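Local coordinates for protein pyrethroid hydrolase (Sphingobium faniae, PDB 5Y57) that hydrolyses the ester bond of pyrethroid insecticides, splitting cypermethrin into its alcohol and cyclopropanecarboxylic acid halves and accepting cis- and trans-permethrin about equally well, at residues 140-145 and 170-175; 49-54 and 175-180; 102-107 and 211-216. All coordinates share one frame; numbering follows the deposited sequence.

Overall arrangement
All three contacts belong to one alpha/beta-hydrolase fold and are grouped around the bound phenylmethanesulfonic acid. Contacts 1 and 2 adjoin, their centres about 13 Å apart: they share Ser175, Leu141 CD1 packs at 3.5 Å from Phe179 CE2, and from here Leu141 and Phe179 approach the ligand. Contact 3 stands apart, its centre about 24 Å from that of contact 1 and about 21 Å from that of contact 2. It nevertheless reaches the same pocket, the side chain of Val104 lying about 6 Å from the ligand and that of Leu141 in contact 1 about 5 Å. It is also near the probable charge-relay residues, its Ala103 side chain about 8 Å from that of His230.

Contact 1 of 3, residues 140-145 and 170-175; sequences GLQADF and FIQTQS
Leu141 and Gln174 face each other as an antiparallel hydrogen-bonded pair at the centre of this contact. Leu141 N donates to Gln174 O at 3.0 Å, and Gln174 N returns the bond to Leu141 O at 2.9 Å; both are nearly straight, 164° and 163° at the hydrogen. The pair adds 174-175 as an outer strand to a small antiparallel sheet in which 140-143 is central and 132-135 lies beyond it. In the chain this sheet is inserted between strands 95-101 and 194-199 of the main parallel sheet, where alpha/beta hydrolases commonly carry a cap, and is consistent with that role. Leu141 O also receives a CA-H...O contact from Thr173, a weaker approach added to the N-H bond. Further along, where the segments diverge, water 1 takes over the bridging: it accepts from Ala143 N at 2.9 Å and donates to Gln172 O.

The buried Gln174 side chain bends at its second torsion (78°) and leads its amide away from Leu141. There NE2 donates to Ser175 O at 3.1 Å and is also bonded to Tyr57, while OE1 takes the backbone N of Leu13; bonds at both ends of the amide fix its rotation.

Packing continues through Gln142, which lays its aliphatic part beside the other segment, with CG 3.2 Å from Gln172 O. Its CB meets the methyl CG2 of Thr173, whose hydroxyl is hydrogen-bonded to His48 ND1. At the exposed end the Gln172 chain bends to bring its amide to the Phe145 ring, the two planes almost parallel. Phe145 CE2 lies 3.8 Å from Gln172 OE1, while Ala143 CB sits over one face of the ring, offset toward its rim.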
loop_
_atom_site.group_PDB
_atom_site.type_symbol
_atom_site.label_atom_id
_atom_site.label_comp_id
_atom_site.label_asym_id
_atom_site.label_seq_id
_atom_site.Cartn_x
_atom_site.Cartn_y
_atom_site.Cartn_z
ATOM N N GLY A 140 -9.575 -13.495 10.031
ATOM C CA GLY A 140 -10.020 -12.667 8.926
ATOM C C GLY A 140 -10.511 -11.319 9.409
ATOM O O GLY A 140 -11.043 -11.180 10.511
ATOM N N LEU A 141 -10.324 -10.313 8.571
ATOM C CA LEU A 141 -10.936 -9.015 8.795
ATOM C C LEU A 141 -11.943 -8.768 7.695
ATOM O O LEU A 141 -11.711 -9.133 6.538
ATOM C CB LEU A 141 -9.909 -7.882 8.813
ATOM C CG LEU A 141 -8.821 -7.932 9.864
ATOM C CD1 LEU A 141 -7.838 -6.817 9.565
ATOM C CD2 LEU A 141 -9.443 -7.752 11.263
ATOM N N GLN A 142 -13.056 -8.145 8.054
ATOM C CA GLN A 142 -14.108 -7.889 7.084
ATOM C C GLN A 142 -14.843 -6.635 7.515
ATOM O O GLN A 142 -14.974 -6.378 8.707
ATOM C CB GLN A 142 -15.058 -9.094 6.985
ATOM C CG GLN A 142 -16.253 -8.885 6.088
ATOM C CD GLN A 142 -17.421 -9.792 6.453
ATOM O OE1 GLN A 142 -17.247 -10.842 7.075
ATOM N NE2 GLN A 142 -18.619 -9.371 6.093
ATOM N N ALA A 143 -15.325 -5.855 6.546
ATOM C CA ALA A 143 -15.928 -4.572 6.881
ATOM C C ALA A 143 -17.299 -4.728 7.531
ATOM O O ALA A 143 -18.000 -5.739 7.367
ATOM C CB ALA A 143 -16.055 -3.687 5.636
ATOM N N ASP A 144 -17.702 -3.686 8.256
ATOM C CA ASP A 144 -18.996 -3.683 8.941
ATOM C C ASP A 144 -20.060 -3.173 7.984
ATOM O O ASP A 144 -20.348 -1.974 7.912
ATOM C CB ASP A 144 -18.943 -2.837 10.199
ATOM C CG ASP A 144 -20.238 -2.840 10.945
ATOM O OD1 ASP A 144 -21.082 -3.752 10.702
ATOM O OD2 ASP A 144 -20.409 -1.942 11.807
ATOM N N PHE A 145 -20.685 -4.109 7.262
ATOM C CA PHE A 145 -21.664 -3.707 6.266
ATOM C C PHE A 145 -22.990 -3.269 6.854
ATOM O O PHE A 145 -23.876 -2.891 6.087
ATOM C CB PHE A 145 -21.864 -4.838 5.259
ATOM C CG PHE A 145 -20.647 -5.085 4.414
ATOM C CD1 PHE A 145 -20.140 -4.071 3.614
ATOM C CD2 PHE A 145 -19.968 -6.285 4.478
ATOM C CE1 PHE A 145 -19.017 -4.275 2.831
ATOM C CE2 PHE A 145 -18.831 -6.494 3.709
ATOM C CZ PHE A 145 -18.360 -5.488 2.879
ATOM N N PHE A 170 -12.650 -4.638 -4.773
ATOM C CA PHE A 170 -12.748 -5.087 -3.383
ATOM C C PHE A 170 -12.825 -6.599 -3.292
ATOM O O PHE A 170 -13.296 -7.275 -4.222
ATOM C CB PHE A 170 -14.000 -4.536 -2.687
ATOM C CG PHE A 170 -14.163 -3.069 -2.813
ATOM C CD1 PHE A 170 -13.241 -2.207 -2.219
ATOM C CD2 PHE A 170 -15.231 -2.532 -3.507
ATOM C CE1 PHE A 170 -13.371 -0.829 -2.333
ATOM C CE2 PHE A 170 -15.378 -1.145 -3.623
ATOM C CZ PHE A 170 -14.442 -0.296 -3.027
ATOM N N ILE A 171 -12.385 -7.121 -2.137
ATOM C CA ILE A 171 -12.712 -8.474 -1.706
ATOM C C ILE A 171 -13.444 -8.405 -0.354
ATOM O O ILE A 171 -13.491 -7.367 0.312
ATOM C CB ILE A 171 -11.479 -9.398 -1.595
ATOM C CG1 ILE A 171 -10.478 -8.839 -0.590
ATOM C CG2 ILE A 171 -10.800 -9.607 -2.938
ATOM C CD1 ILE A 171 -9.315 -9.769 -0.309
ATOM N N GLN A 172 -13.993 -9.554 0.052
ATOM C CA GLN A 172 -14.836 -9.600 1.242
ATOM C C GLN A 172 -14.029 -9.773 2.522
ATOM O O GLN A 172 -14.377 -9.185 3.556
ATOM C CB GLN A 172 -15.864 -10.735 1.117
ATOM C CG GLN A 172 -17.034 -10.417 0.193
ATOM C CD GLN A 172 -18.006 -9.356 0.743
ATOM O OE1 GLN A 172 -18.842 -9.650 1.613
ATOM N NE2 GLN A 172 -17.938 -8.140 0.193
ATOM N N THR A 173 -12.984 -10.601 2.510
ATOM C CA THR A 173 -12.241 -10.894 3.731
ATOM C C THR A 173 -10.734 -10.809 3.506
ATOM O O THR A 173 -10.214 -11.288 2.498
ATOM C CB THR A 173 -12.613 -12.285 4.280
ATOM O OG1 THR A 173 -12.338 -13.274 3.282
ATOM C CG2 THR A 173 -14.094 -12.344 4.647
ATOM N N GLN A 174 -10.042 -10.231 4.475
ATOM C CA GLN A 174 -8.618 -9.932 4.418
ATOM C C GLN A 174 -7.853 -10.829 5.381
ATOM O O GLN A 174 -8.311 -11.068 6.503
ATOM C CB GLN A 174 -8.381 -8.474 4.786
ATOM C CG GLN A 174 -6.912 -8.122 5.090
ATOM C CD GLN A 174 -6.086 -7.975 3.821
ATOM O OE1 GLN A 174 -6.572 -7.463 2.812
ATOM N NE2 GLN A 174 -4.845 -8.439 3.861
ATOM N N SER A 175 -6.693 -11.317 4.947
ATOM C CA SER A 175 -5.808 -12.076 5.827
ATOM C C SER A 175 -5.121 -11.162 6.835
ATOM O O SER A 175 -4.712 -10.043 6.505
ATOM C CB SER A 175 -4.745 -12.811 5.016
ATOM O OG SER A 175 -3.669 -13.195 5.866
HETATM O O HOH W 1 -15.204 -6.520 3.766
#

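Contact 2 of 3, residues 49-54 and 175-180; sequences LSVVDM and STVPFG. With PMS (phenylmethanesulfonic acid), chain G.
Ser175 meets Val51 side chain to side chain, its CB 3.9 Å from Val51 CG2 and its hydroxyl beside Val51 CB. A chi1 of 162° sets the hydroxyl opposite the serine's own N and lets Ser175 OG accept from Val177 N at 3.0 Å, a nearly straight capping bond that closes an ST turn. It caps the turn leading into the short, weakly bonded helix at about 177-180.

Val177 then supplies the broadest packing, its two methyls touching neighbouring points of the loop. CG2 rests 3.7 Å from Val51 O, and CG1 reaches the Asp53 backbone, 3.8 Å from its carbonyl C. The carboxylate of Asp53 points elsewhere: it is the N-cap of helix 54-57, and OD1 takes the N of His56.

Pro178 follows, crossed at about a right angle by the selenomethionine side chain at Met54. That chain folds at its second and third torsions (-60° and -86°), which brings SE to 3.7 Å from Pro178 CA, with Val177 CG1 a little farther off. Ser83 and Trp86 of helix 80-90 also touch Met54, tying this packing to the helix that follows the probable nucleophile elbow.

Phe179 turns away from the 49-54 loop and presents a ring edge to the ligand, CE1 lying 3.6 Å from C5 of the phenylmethanesulfonic acid. The ligand is in turn hydrogen-bonded to the backbone N of Leu79 and of Ala12, a pair of amides consistent with the oxyanion hole of an alpha/beta hydrolase.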
loop_
_atom_site.group_PDB
_atom_site.type_symbol
_atom_site.label_atom_id
_atom_site.label_comp_id
_atom_site.label_asym_id
_atom_site.label_seq_id
_atom_site.Cartn_x
_atom_site.Cartn_y
_atom_site.Cartn_z
ATOM N N LEU A 49 -7.858 -17.355 4.177
ATOM C CA LEU A 49 -7.219 -18.501 4.821
ATOM C C LEU A 49 -6.147 -19.151 3.956
ATOM O O LEU A 49 -5.341 -19.941 4.468
ATOM C CB LEU A 49 -8.259 -19.551 5.224
ATOM C CG LEU A 49 -9.135 -19.322 6.462
ATOM C CD1 LEU A 49 -10.054 -20.533 6.702
ATOM C CD2 LEU A 49 -8.324 -19.007 7.732
ATOM N N SER A 50 -6.136 -18.868 2.651
ATOM C CA SER A 50 -5.108 -19.423 1.783
ATOM C C SER A 50 -3.737 -18.813 2.041
ATOM O O SER A 50 -2.726 -19.448 1.737
ATOM C CB SER A 50 -5.493 -19.213 0.315
ATOM O OG SER A 50 -5.703 -17.827 0.037
ATOM N N VAL A 51 -3.669 -17.615 2.611
ATOM C CA VAL A 51 -2.391 -16.909 2.714
ATOM C C VAL A 51 -1.558 -17.530 3.833
ATOM O O VAL A 51 -1.830 -17.304 5.014
ATOM C CB VAL A 51 -2.599 -15.413 2.946
ATOM C CG1 VAL A 51 -1.277 -14.699 2.880
ATOM C CG2 VAL A 51 -3.585 -14.845 1.922
ATOM N N VAL A 52 -0.522 -18.278 3.461
ATOM C CA VAL A 52 0.375 -18.869 4.455
ATOM C C VAL A 52 1.207 -17.796 5.163
ATOM O O VAL A 52 1.131 -17.643 6.389
ATOM C CB VAL A 52 1.279 -19.926 3.802
ATOM C CG1 VAL A 52 2.296 -20.405 4.808
ATOM C CG2 VAL A 52 0.435 -21.095 3.293
ATOM N N ASP A 53 2.046 -17.075 4.423
ATOM C CA ASP A 53 2.938 -16.074 5.033
ATOM C C ASP A 53 3.185 -14.950 4.029
ATOM O O ASP A 53 2.463 -14.808 3.039
ATOM C CB ASP A 53 4.257 -16.703 5.513
ATOM C CG ASP A 53 4.983 -17.479 4.416
ATOM O OD1 ASP A 53 4.633 -17.333 3.223
ATOM O OD2 ASP A 53 5.926 -18.228 4.753
HETATM N N MSE A 54 4.195 -14.128 4.296
HETATM C CA MSE A 54 4.405 -12.938 3.476
HETATM C C MSE A 54 4.980 -13.256 2.114
HETATM O O MSE A 54 4.567 -12.663 1.132
HETATM C CB MSE A 54 5.308 -11.942 4.197
HETATM C CG MSE A 54 4.552 -11.123 5.223
HETATM SE SE MSE A 54 3.066 -10.057 4.495
HETATM C CE MSE A 54 4.108 -8.444 3.972
ATOM N N SER A 175 -6.693 -11.317 4.947
ATOM C CA SER A 175 -5.808 -12.076 5.827
ATOM C C SER A 175 -5.121 -11.162 6.835
ATOM O O SER A 175 -4.712 -10.043 6.505
ATOM C CB SER A 175 -4.745 -12.811 5.016
ATOM O OG SER A 175 -3.669 -13.195 5.866
ATOM N N THR A 176 -4.990 -11.638 8.076
ATOM C CA THR A 176 -4.314 -10.836 9.094
ATOM C C THR A 176 -2.797 -10.958 9.020
ATOM O O THR A 176 -2.105 -10.287 9.793
ATOM C CB THR A 176 -4.800 -11.222 10.497
ATOM O OG1 THR A 176 -4.553 -12.613 10.721
ATOM C CG2 THR A 176 -6.296 -10.928 10.635
ATOM N N VAL A 177 -2.294 -11.760 8.081
ATOM C CA VAL A 177 -0.851 -11.997 7.949
ATOM C C VAL A 177 -0.031 -10.710 7.805
ATOM O O VAL A 177 0.928 -10.536 8.567
ATOM C CB VAL A 177 -0.590 -12.996 6.804
ATOM C CG1 VAL A 177 0.916 -13.141 6.495
ATOM C CG2 VAL A 177 -1.194 -14.348 7.099
ATOM N N PRO A 178 -0.313 -9.802 6.853
ATOM C CA PRO A 178 0.528 -8.594 6.736
ATOM C C PRO A 178 0.498 -7.688 7.953
ATOM O O PRO A 178 1.433 -6.903 8.149
ATOM C CB PRO A 178 -0.042 -7.874 5.504
ATOM C CG PRO A 178 -1.381 -8.504 5.244
ATOM C CD PRO A 178 -1.258 -9.902 5.721
ATOM N N PHE A 179 -0.560 -7.740 8.755
ATOM C CA PHE A 179 -0.628 -6.892 9.930
ATOM C C PHE A 179 0.374 -7.293 10.984
ATOM O O PHE A 179 0.710 -6.472 11.840
ATOM C CB PHE A 179 -2.013 -6.938 10.551
ATOM C CG PHE A 179 -3.022 -6.098 9.852
ATOM C CD1 PHE A 179 -3.196 -4.766 10.206
ATOM C CD2 PHE A 179 -3.819 -6.643 8.866
ATOM C CE1 PHE A 179 -4.147 -3.996 9.585
ATOM C CE2 PHE A 179 -4.766 -5.886 8.236
ATOM C CZ PHE A 179 -4.943 -4.565 8.595
ATOM N N GLY A 180 0.868 -8.523 10.927
ATOM C CA GLY A 180 1.598 -9.054 12.051
ATOM C C GLY A 180 3.048 -9.354 11.781
ATOM O O GLY A 180 3.785 -9.696 12.707
HETATM C C PMS G . -5.322 0.505 6.188
HETATM S S PMS G . -5.524 0.123 4.568
HETATM C C1 PMS G . -6.079 -0.294 7.227
HETATM C C2 PMS G . -7.234 -0.989 6.908
HETATM C C3 PMS G . -7.901 -1.717 7.892
HETATM C C4 PMS G . -7.404 -1.740 9.181
HETATM C C5 PMS G . -6.238 -1.045 9.493
HETATM C C6 PMS G . -5.579 -0.312 8.523
HETATM O O2S PMS G . -4.928 -1.106 4.142
HETATM O O1S PMS G . -6.857 0.257 4.053
HETATM O O HOH W 2 -3.781 -16.654 6.255
#

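Contact 3 of 3, residues 102-107 and 211-216; sequences TAVLTA and RQMQKE
The Leu105 carbonyl is the flat group that the chain of Met213, a selenomethionine here, runs past: CB lies close to its plane, 3.3 Å from Leu105 O, while SE stands off the plane at 3.7 Å from the same oxygen. In the alpha/beta-hydrolase fold this joins the loop after strand 95-101 to helix 207-216. On the helix itself, the Gln212 amide donates through NE2 to the anti side of Glu216 OE1 at 2.6 Å, NE2 lying 17° out of the carboxylate plane, and Glu216 is further engaged by a salt bridge to Arg123.

A bend at the third Met213 torsion (-63°) carries CE onward to 3.5 Å from Ala103 O, an oxygen hydrogen-bonded to Tyr196 OH, and SE passes beside Val104 CG1. Water 3 donates to both Leu105 O and Met213 O, at 3.0 and 2.9 Å, satisfying two carbonyls between loop and helix. Leu105 CD2 comes close to Met213 O and Gln214 CA. At the other end of the loop, Thr102 OG1 is hydrogen-bonded to Asp202, the probable charge-relay acid, which links the loop to the likely catalytic residues. The contact finishes with Ala107 CB placed 3.8 Å from Glu216 O.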
loop_
_atom_site.group_PDB
_atom_site.type_symbol
_atom_site.label_atom_id
_atom_site.label_comp_id
_atom_site.label_asym_id
_atom_site.label_seq_id
_atom_site.Cartn_x
_atom_site.Cartn_y
_atom_site.Cartn_z
ATOM N N THR A 102 0.073 6.997 1.540
ATOM C CA THR A 102 -0.557 6.932 2.869
ATOM C C THR A 102 -0.548 5.488 3.369
ATOM O O THR A 102 -1.578 4.831 3.599
ATOM C CB THR A 102 -1.930 7.617 2.865
ATOM O OG1 THR A 102 -2.400 7.771 4.212
ATOM C CG2 THR A 102 -2.985 6.881 1.976
ATOM N N ALA A 103 0.659 4.971 3.479
ATOM C CA ALA A 103 0.904 3.554 3.635
ATOM C C ALA A 103 1.647 3.312 4.937
ATOM O O ALA A 103 2.225 4.226 5.523
ATOM C CB ALA A 103 1.716 3.003 2.454
ATOM N N VAL A 104 1.648 2.055 5.367
ATOM C CA VAL A 104 2.309 1.665 6.601
ATOM C C VAL A 104 3.805 1.566 6.327
ATOM O O VAL A 104 4.269 0.684 5.603
ATOM C CB VAL A 104 1.741 0.350 7.150
ATOM C CG1 VAL A 104 2.394 0.010 8.452
ATOM C CG2 VAL A 104 0.262 0.494 7.356
ATOM N N LEU A 105 4.559 2.499 6.895
ATOM C CA LEU A 105 6.015 2.518 6.859
ATOM C C LEU A 105 6.487 2.165 8.262
ATOM O O LEU A 105 6.272 2.932 9.199
ATOM C CB LEU A 105 6.520 3.900 6.417
ATOM C CG LEU A 105 8.033 4.129 6.351
ATOM C CD1 LEU A 105 8.663 3.204 5.310
ATOM C CD2 LEU A 105 8.372 5.614 6.086
ATOM N N THR A 106 7.070 0.994 8.431
ATOM C CA THR A 106 7.511 0.586 9.751
ATOM C C THR A 106 9.009 0.377 9.734
ATOM O O THR A 106 9.568 -0.116 8.745
ATOM C CB THR A 106 6.793 -0.695 10.240
ATOM O OG1 THR A 106 6.949 -1.747 9.281
ATOM C CG2 THR A 106 5.331 -0.418 10.454
ATOM N N ALA A 107 9.648 0.794 10.827
ATOM C CA ALA A 107 11.071 0.597 10.990
ATOM C C ALA A 107 11.365 -0.900 10.984
ATOM O O ALA A 107 10.482 -1.711 11.306
ATOM C CB ALA A 107 11.554 1.240 12.295
ATOM N N ARG A 211 2.861 11.107 9.593
ATOM C CA ARG A 211 4.136 11.782 9.854
ATOM C C ARG A 211 4.946 11.087 10.943
ATOM O O ARG A 211 6.179 11.115 10.895
ATOM C CB ARG A 211 3.875 13.245 10.192
ATOM C CG ARG A 211 3.618 14.061 8.951
ATOM C CD ARG A 211 2.680 15.207 9.213
ATOM N NE ARG A 211 2.542 15.961 7.973
ATOM C CZ ARG A 211 1.846 17.088 7.852
ATOM N NH1 ARG A 211 1.742 17.669 6.671
ATOM N NH2 ARG A 211 1.248 17.630 8.901
ATOM N N GLN A 212 4.283 10.447 11.918
ATOM C CA GLN A 212 5.006 9.741 12.967
ATOM C C GLN A 212 5.774 8.552 12.422
ATOM O O GLN A 212 6.863 8.242 12.915
ATOM C CB GLN A 212 4.036 9.284 14.060
ATOM C CG GLN A 212 4.707 8.663 15.282
ATOM C CD GLN A 212 5.498 9.691 16.118
ATOM O OE1 GLN A 212 5.032 10.802 16.360
ATOM N NE2 GLN A 212 6.690 9.306 16.559
HETATM N N MSE A 213 5.227 7.857 11.431
HETATM C CA MSE A 213 5.938 6.726 10.835
HETATM C C MSE A 213 7.137 7.176 10.000
HETATM O O MSE A 213 8.156 6.500 9.936
HETATM C CB MSE A 213 4.992 5.900 9.981
HETATM C CG MSE A 213 3.981 5.136 10.813
HETATM SE SE MSE A 213 2.767 4.047 9.705
HETATM C CE MSE A 213 1.903 5.464 8.730
ATOM N N GLN A 214 7.013 8.330 9.351
ATOM C CA GLN A 214 8.169 8.891 8.660
ATOM C C GLN A 214 9.275 9.231 9.653
ATOM O O GLN A 214 10.429 8.829 9.486
ATOM C CB GLN A 214 7.745 10.129 7.874
ATOM C CG GLN A 214 6.827 9.809 6.748
ATOM C CD GLN A 214 6.219 11.035 6.141
ATOM O OE1 GLN A 214 6.825 11.687 5.308
ATOM N NE2 GLN A 214 5.028 11.378 6.577
ATOM N N LYS A 215 8.924 9.924 10.721
ATOM C CA LYS A 215 9.931 10.316 11.691
ATOM C C LYS A 215 10.590 9.101 12.343
ATOM O O LYS A 215 11.765 9.168 12.726
ATOM C CB LYS A 215 9.276 11.253 12.705
ATOM C CG LYS A 215 9.848 11.294 14.095
ATOM C CD LYS A 215 8.882 12.037 14.999
ATOM C CE LYS A 215 9.186 13.531 15.025
ATOM N NZ LYS A 215 10.254 13.843 16.024
ATOM N N GLU A 216 9.894 7.959 12.413
ATOM C CA GLU A 216 10.444 6.814 13.132
ATOM C C GLU A 216 11.226 5.848 12.259
ATOM O O GLU A 216 11.912 4.971 12.797
ATOM C CB GLU A 216 9.333 6.066 13.863
ATOM C CG GLU A 216 9.236 6.550 15.274
ATOM C CD GLU A 216 8.076 5.971 16.024
ATOM O OE1 GLU A 216 7.355 6.763 16.665
ATOM O OE2 GLU A 216 7.900 4.736 15.981
HETATM O O HOH W 3 8.491 3.851 11.041
#